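Local atomic coordinates of phytochromobilin synthase (Solanum lycopersicum, PDB entry 6KME), a protein that probably catalyses the ferredoxin-dependent reduction of biliverdin IX alpha to phytochromobilin, the chromophore of plant phytochromes, and is caught here with that substrate bound. Residues L98-F103 against P111-N116; L83-C88 against F261-V266. The protein carries 1 engineered substitution. All blocks are in the same frame, centred on the assembly; numbering follows the deposited sequence.

Overall arrangement
Read from the N terminus, helix 34-47 and strands 51-63 and 69-77 come first, then strand 81-91, after which the chain turns back into strand 96-104 and returns as strand 112-119; these last three are neighbours in one seven-stranded antiparallel sheet. Interaction 1 closes the short loop between strands 96-104 and 112-119, a beta hairpin. Interaction 2 closes a far longer one, bringing the end of helix 251-262 back onto strand 81-91 after 172 intervening residues, and interaction 1 is nested inside it. The two centres lie about 9 Å apart. A salt bridge from Arg85 NH1 to Asp99 OD1, 2.8 Å long, ties the helix end, the sheet and the biliverdin pocket together.

Interaction 1 (L98-F103 against P111-N116); sequences LDFAAF and PIFCAN. With BLA (biliverdine IX alpha), chain B.
Asp99 and Asn116 face each other as a non-hydrogen-bonded pair in an antiparallel beta hairpin, on the side of the sheet that holds biliverdin. Between strands 98-103 and 112-116 the backbone is joined by Phe100 with Ala115 and by Ala102 with Phe113; the bond from Phe100 N to Ala115 O measures 2.9 Å and is nearly straight, at 170°.

Asp99 illustrates how one strand residue can serve both sheet and substrate. Asp99 CB touches the biliverdin methyl CMC at 3.8 Å. With CG anti to the backbone N (chi1 -175°), the carboxylate lies beside the Asn116 amide, their planes 63° apart. Asp99 OD1 accepts a 2.6 Å bond from the oxygen of a water that also donates to Asn116 OD1, and it forms a salt bridge with Arg85; Asp99 OD2 lies 3.1 Å from Asn116 ND2. Without the carboxylate, as with an alanine here, Arg85 would probably lose its charged mate and the bridging water one of its two acceptors.

On the other face, Phe100 CD1 meets Phe113 CE2, at the edge of that ring, at 3.8 Å, and Tyr202 meets the Phe113 ring edge-to-face. Back in the pocket, Cys114 SG rests 3.6 Å from biliverdin CMB, while Asn116 ND2 donates to the ligand oxygen OC at 2.7 Å.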
loop_
_atom_site.group_PDB
_atom_site.type_symbol
_atom_site.label_atom_id
_atom_site.label_comp_id
_atom_site.label_asym_id
_atom_site.label_seq_id
_atom_site.Cartn_x
_atom_site.Cartn_y
_atom_site.Cartn_z
ATOM N N LEU A 98 -6.704 7.932 4.128
ATOM C CA LEU A 98 -5.828 8.078 2.974
ATOM C C LEU A 98 -5.397 6.696 2.498
ATOM O O LEU A 98 -4.897 5.890 3.289
ATOM C CB LEU A 98 -4.586 8.931 3.306
ATOM C CG LEU A 98 -3.579 9.083 2.142
ATOM C CD1 LEU A 98 -4.178 9.922 1.016
ATOM C CD2 LEU A 98 -2.247 9.693 2.614
ATOM N N ASP A 99 -5.606 6.419 1.211
ATOM C CA ASP A 99 -4.965 5.305 0.514
ATOM C C ASP A 99 -4.235 5.905 -0.678
ATOM O O ASP A 99 -4.871 6.324 -1.650
ATOM C CB ASP A 99 -5.968 4.241 0.053
ATOM C CG ASP A 99 -5.281 2.997 -0.580
ATOM O OD1 ASP A 99 -4.142 3.118 -1.086
ATOM O OD2 ASP A 99 -5.880 1.894 -0.562
ATOM N N PHE A 100 -2.906 5.917 -0.598
ATOM C CA PHE A 100 -2.020 6.505 -1.592
ATOM C C PHE A 100 -1.000 5.441 -1.978
ATOM O O PHE A 100 -0.348 4.871 -1.099
ATOM C CB PHE A 100 -1.340 7.752 -0.998
ATOM C CG PHE A 100 -0.456 8.483 -1.955
ATOM C CD1 PHE A 100 0.866 8.105 -2.126
ATOM C CD2 PHE A 100 -0.948 9.560 -2.682
ATOM C CE1 PHE A 100 1.688 8.793 -3.023
ATOM C CE2 PHE A 100 -0.141 10.235 -3.584
ATOM C CZ PHE A 100 1.176 9.850 -3.749
ATOM N N ALA A 101 -0.884 5.145 -3.275
ATOM C CA ALA A 101 0.039 4.115 -3.740
ATOM C C ALA A 101 0.662 4.510 -5.073
ATOM O O ALA A 101 0.049 5.203 -5.892
ATOM C CB ALA A 101 -0.654 2.750 -3.909
ATOM N N ALA A 102 1.891 4.041 -5.283
ATOM C CA ALA A 102 2.595 4.176 -6.553
ATOM C C ALA A 102 2.941 2.780 -7.049
ATOM O O ALA A 102 3.668 2.038 -6.372
ATOM C CB ALA A 102 3.849 5.033 -6.400
ATOM N N PHE A 103 2.391 2.418 -8.209
ATOM C CA PHE A 103 2.644 1.137 -8.850
ATOM C C PHE A 103 3.594 1.344 -10.019
ATOM O O PHE A 103 3.263 2.115 -10.941
ATOM C CB PHE A 103 1.344 0.518 -9.353
ATOM C CG PHE A 103 0.317 0.242 -8.263
ATOM C CD1 PHE A 103 0.689 -0.325 -7.057
ATOM C CD2 PHE A 103 -1.027 0.539 -8.472
ATOM C CE1 PHE A 103 -0.260 -0.581 -6.067
ATOM C CE2 PHE A 103 -1.984 0.285 -7.491
ATOM C CZ PHE A 103 -1.601 -0.274 -6.287
ATOM N N PRO A 111 10.136 -1.016 -5.555
ATOM C CA PRO A 111 9.109 -1.271 -4.548
ATOM C C PRO A 111 7.851 -0.466 -4.845
ATOM O O PRO A 111 7.879 0.573 -5.509
ATOM C CB PRO A 111 9.768 -0.818 -3.237
ATOM C CG PRO A 111 11.239 -0.931 -3.485
ATOM C CD PRO A 111 11.417 -0.588 -4.955
ATOM N N ILE A 112 6.729 -0.976 -4.348
ATOM C CA ILE A 112 5.451 -0.278 -4.409
ATOM C C ILE A 112 5.336 0.642 -3.197
ATOM O O ILE A 112 5.415 0.183 -2.054
ATOM C CB ILE A 112 4.291 -1.279 -4.461
ATOM C CG1 ILE A 112 4.297 -1.974 -5.826
ATOM C CG2 ILE A 112 2.981 -0.574 -4.171
ATOM C CD1 ILE A 112 3.435 -3.232 -5.896
ATOM N N PHE A 113 5.179 1.945 -3.438
ATOM C CA PHE A 113 4.966 2.867 -2.334
ATOM C C PHE A 113 3.542 2.705 -1.828
ATOM O O PHE A 113 2.598 2.649 -2.617
ATOM C CB PHE A 113 5.220 4.327 -2.734
ATOM C CG PHE A 113 5.110 5.283 -1.564
ATOM C CD1 PHE A 113 6.202 5.496 -0.721
ATOM C CD2 PHE A 113 3.901 5.914 -1.268
ATOM C CE1 PHE A 113 6.094 6.348 0.397
ATOM C CE2 PHE A 113 3.782 6.757 -0.163
ATOM C CZ PHE A 113 4.887 6.980 0.670
ATOM N N CYS A 114 3.389 2.638 -0.505
ATOM C CA CYS A 114 2.123 2.264 0.118
ATOM C C CYS A 114 1.895 3.116 1.364
ATOM O O CYS A 114 2.700 3.071 2.301
ATOM C CB CYS A 114 2.138 0.771 0.460
ATOM S SG CYS A 114 0.759 0.174 1.471
ATOM N N ALA A 115 0.812 3.897 1.378
ATOM C CA ALA A 115 0.399 4.651 2.566
ATOM C C ALA A 115 -1.092 4.431 2.766
ATOM O O ALA A 115 -1.905 4.837 1.925
ATOM C CB ALA A 115 0.712 6.140 2.434
ATOM N N ASN A 116 -1.448 3.775 3.871
ATOM C CA ASN A 116 -2.836 3.444 4.204
ATOM C C ASN A 116 -3.099 3.923 5.629
ATOM O O ASN A 116 -2.711 3.266 6.605
ATOM C CB ASN A 116 -3.100 1.949 4.058
ATOM C CG ASN A 116 -3.289 1.535 2.618
ATOM O OD1 ASN A 116 -2.320 1.352 1.884
ATOM N ND2 ASN A 116 -4.536 1.405 2.199
HETATM C CHA BLA B . -6.753 -2.336 9.984
HETATM N NA BLA B . -5.117 -2.280 7.974
HETATM C C1A BLA B . -5.513 -2.779 9.226
HETATM C C2A BLA B . -4.531 -3.788 9.626
HETATM C C3A BLA B . -3.537 -3.872 8.554
HETATM C C4A BLA B . -3.923 -2.930 7.543
HETATM C CMA BLA B . -2.286 -4.749 8.463
HETATM C CAA BLA B . -4.648 -4.589 10.953
HETATM C CBA BLA B . -5.634 -5.711 10.765
HETATM C CGA BLA B . -4.911 -7.005 10.242
HETATM O O1A BLA B . -3.987 -7.298 10.942
HETATM O O2A BLA B . -5.413 -7.462 9.257
HETATM C CHB BLA B . -3.215 -2.594 6.223
HETATM N NB BLA B . -2.495 -4.748 5.359
HETATM C C1B BLA B . -2.709 -3.361 5.180
HETATM C C2B BLA B . -1.829 -3.056 3.893
HETATM C C3B BLA B . -1.424 -4.246 3.301
HETATM C C4B BLA B . -1.898 -5.373 4.222
HETATM C CMB BLA B . -1.758 -1.642 3.345
HETATM O OB BLA B . -1.866 -6.587 4.103
HETATM C CAB BLA B . -0.636 -4.736 2.111
HETATM C CBB BLA B . -0.326 -5.920 1.534
HETATM N NC BLA B . -7.807 0.898 5.917
HETATM C C1C BLA B . -7.333 1.413 4.688
HETATM C C2C BLA B . -8.520 2.169 4.075
HETATM C C3C BLA B . -9.588 2.057 4.964
HETATM C C4C BLA B . -9.150 1.223 6.192
HETATM C CMC BLA B . -8.332 2.847 2.712
HETATM O OC BLA B . -6.175 1.174 4.386
HETATM C CAC BLA B . -10.945 2.636 4.773
HETATM C CBC BLA B . -11.714 2.859 3.685
HETATM C CHD BLA B . -9.727 0.773 7.350
HETATM N ND BLA B . -7.929 -0.776 8.390
HETATM C C1D BLA B . -9.117 -0.172 8.370
HETATM C C2D BLA B . -9.961 -0.508 9.586
HETATM C C3D BLA B . -9.204 -1.359 10.370
HETATM C C4D BLA B . -7.853 -1.572 9.628
HETATM C CMD BLA B . -11.353 0.077 9.742
HETATM C CAD BLA B . -9.475 -2.051 11.712
HETATM C CBD BLA B . -10.492 -3.172 11.626
HETATM C CGD BLA B . -10.002 -4.469 10.845
HETATM O O1D BLA B . -10.818 -4.817 10.009
HETATM O O2D BLA B . -8.913 -4.889 11.214
HETATM O O HOH W 1 -1.958 1.664 -0.718
#

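Interaction 2 (L83-C88 against F261-V266); sequences LLRSLC and FLFNGV
The C-terminal end of helix 251-262 packs against strand 81-91 of the central antiparallel sheet, and the contact turns on a helix-terminal carbonyl gripped by an arginine. Arg85 approaches Leu262 O side-on with two nitrogens. Arg85 NE, 2.8 Å from Leu262 O, lies in the carbonyl plane on a lone pair, whereas Arg85 NH2, 3.0 Å from the same Leu262 O, is tilted 34° from that plane. Both bonds run close to the guanidinium plane, which limits rotation of the group, and the partial negative charge expected at a helix end would probably favour the cation here.

With chi1 at 95°, Arg85 CG sits over the Phe261 ring, in an off-centre CH-pi contact 4.2 Å from the centroid; the bend at chi2 then turns the chain toward Leu262 O. Leu262 CD2 covers one face of the guanidinium and also reaches Leu87 CB at 3.9 Å. NH1 is engaged by Asp99 of the next strand.

Beyond the helix, residues 263 to 266 form a type II beta turn. Leu83 CD2 meets its second residue at Asn264 CB, 3.8 Å away, the two side chains crossing at about a right angle. Ser86 O lies at the edge of the Phe261 ring, in its plane, 3.6 Å from CZ of Phe261.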
loop_
_atom_site.group_PDB
_atom_site.type_symbol
_atom_site.label_atom_id
_atom_site.label_comp_id
_atom_site.label_asym_id
_atom_site.label_seq_id
_atom_site.Cartn_x
_atom_site.Cartn_y
_atom_site.Cartn_z
ATOM N N LEU A 83 0.876 3.593 -12.370
ATOM C CA LEU A 83 -0.298 4.210 -11.755
ATOM C C LEU A 83 0.092 4.816 -10.420
ATOM O O LEU A 83 0.604 4.114 -9.543
ATOM C CB LEU A 83 -1.430 3.192 -11.562
ATOM C CG LEU A 83 -2.653 3.778 -10.849
ATOM C CD1 LEU A 83 -3.214 5.012 -11.602
ATOM C CD2 LEU A 83 -3.731 2.712 -10.659
ATOM N N LEU A 84 -0.145 6.109 -10.270
ATOM C CA LEU A 84 -0.080 6.785 -8.984
ATOM C C LEU A 84 -1.500 7.226 -8.667
ATOM O O LEU A 84 -2.088 7.993 -9.433
ATOM C CB LEU A 84 0.857 7.991 -9.038
ATOM C CG LEU A 84 1.075 8.810 -7.766
ATOM C CD1 LEU A 84 1.821 7.979 -6.761
ATOM C CD2 LEU A 84 1.877 10.087 -8.090
ATOM N N ARG A 85 -2.059 6.736 -7.556
ATOM C CA ARG A 85 -3.469 7.002 -7.296
ATOM C C ARG A 85 -3.709 7.215 -5.805
ATOM O O ARG A 85 -3.027 6.638 -4.947
ATOM C CB ARG A 85 -4.360 5.879 -7.869
ATOM C CG ARG A 85 -4.761 4.759 -6.902
ATOM C CD ARG A 85 -3.587 3.860 -6.538
ATOM N NE ARG A 85 -3.972 2.705 -5.702
ATOM C CZ ARG A 85 -4.131 2.742 -4.380
ATOM N NH1 ARG A 85 -3.978 3.883 -3.730
ATOM N NH2 ARG A 85 -4.446 1.634 -3.707
ATOM N N SER A 86 -4.673 8.084 -5.509
ATOM C CA SER A 86 -5.044 8.382 -4.136
ATOM C C SER A 86 -6.555 8.318 -3.972
ATOM O O SER A 86 -7.319 8.707 -4.867
ATOM C CB SER A 86 -4.542 9.762 -3.699
ATOM O OG SER A 86 -5.181 10.783 -4.437
ATOM N N LEU A 87 -6.971 7.809 -2.822
ATOM C CA LEU A 87 -8.344 7.905 -2.347
ATOM C C LEU A 87 -8.278 8.628 -1.017
ATOM O O LEU A 87 -7.486 8.253 -0.147
ATOM C CB LEU A 87 -8.989 6.526 -2.193
ATOM C CG LEU A 87 -10.309 6.471 -1.402
ATOM C CD1 LEU A 87 -11.440 7.211 -2.135
ATOM C CD2 LEU A 87 -10.716 5.034 -1.109
ATOM N N CYS A 88 -9.053 9.700 -0.887
ATOM C CA CYS A 88 -9.080 10.483 0.337
ATOM C C CYS A 88 -10.524 10.618 0.796
ATOM O O CYS A 88 -11.400 10.998 0.013
ATOM C CB CYS A 88 -8.438 11.861 0.126
ATOM S SG CYS A 88 -8.244 12.760 1.674
ATOM N N PHE A 261 -9.912 0.675 -9.649
ATOM C CA PHE A 261 -9.182 1.896 -9.303
ATOM C C PHE A 261 -8.063 1.605 -8.310
ATOM O O PHE A 261 -6.886 1.727 -8.674
ATOM C CB PHE A 261 -10.133 2.981 -8.784
ATOM C CG PHE A 261 -9.435 4.254 -8.402
ATOM C CD1 PHE A 261 -9.045 5.166 -9.381
ATOM C CD2 PHE A 261 -9.115 4.517 -7.067
ATOM C CE1 PHE A 261 -8.383 6.330 -9.044
ATOM C CE2 PHE A 261 -8.459 5.681 -6.716
ATOM C CZ PHE A 261 -8.085 6.593 -7.708
ATOM N N LEU A 262 -8.378 1.214 -7.070
ATOM C CA LEU A 262 -7.333 1.085 -6.057
ATOM C C LEU A 262 -6.307 0.045 -6.459
ATOM O O LEU A 262 -5.104 0.246 -6.271
ATOM C CB LEU A 262 -7.944 0.715 -4.697
ATOM C CG LEU A 262 -8.836 1.797 -4.073
ATOM C CD1 LEU A 262 -9.523 1.249 -2.840
ATOM C CD2 LEU A 262 -8.004 3.047 -3.716
ATOM N N PHE A 263 -6.758 -1.086 -6.994
ATOM C CA PHE A 263 -5.847 -2.142 -7.403
ATOM C C PHE A 263 -6.022 -2.435 -8.877
ATOM O O PHE A 263 -5.925 -3.574 -9.329
ATOM C CB PHE A 263 -6.016 -3.355 -6.490
ATOM C CG PHE A 263 -5.832 -2.968 -5.057
ATOM C CD1 PHE A 263 -4.592 -2.521 -4.621
ATOM C CD2 PHE A 263 -6.908 -2.882 -4.201
ATOM C CE1 PHE A 263 -4.417 -2.078 -3.322
ATOM C CE2 PHE A 263 -6.747 -2.447 -2.898
ATOM C CZ PHE A 263 -5.501 -2.041 -2.459
ATOM N N ASN A 264 -6.278 -1.363 -9.633
ATOM C CA ASN A 264 -6.263 -1.406 -11.089
ATOM C C ASN A 264 -5.051 -2.192 -11.568
ATOM O O ASN A 264 -3.933 -1.993 -11.082
ATOM C CB ASN A 264 -6.236 0.023 -11.642
ATOM C CG ASN A 264 -6.115 0.063 -13.149
ATOM O OD1 ASN A 264 -5.017 -0.000 -13.688
ATOM N ND2 ASN A 264 -7.244 0.187 -13.837
ATOM N N GLY A 265 -5.289 -3.115 -12.491
ATOM C CA GLY A 265 -4.289 -4.056 -12.942
ATOM C C GLY A 265 -4.570 -5.485 -12.521
ATOM O O GLY A 265 -4.018 -6.418 -13.126
ATOM N N VAL A 266 -5.407 -5.690 -11.500
ATOM C CA VAL A 266 -5.778 -7.058 -11.152
ATOM C C VAL A 266 -6.475 -7.733 -12.333
ATOM O O VAL A 266 -6.328 -8.943 -12.540
ATOM C CB VAL A 266 -6.637 -7.069 -9.864
ATOM C CG1 VAL A 266 -7.923 -6.326 -10.091
ATOM C CG2 VAL A 266 -6.907 -8.482 -9.426
#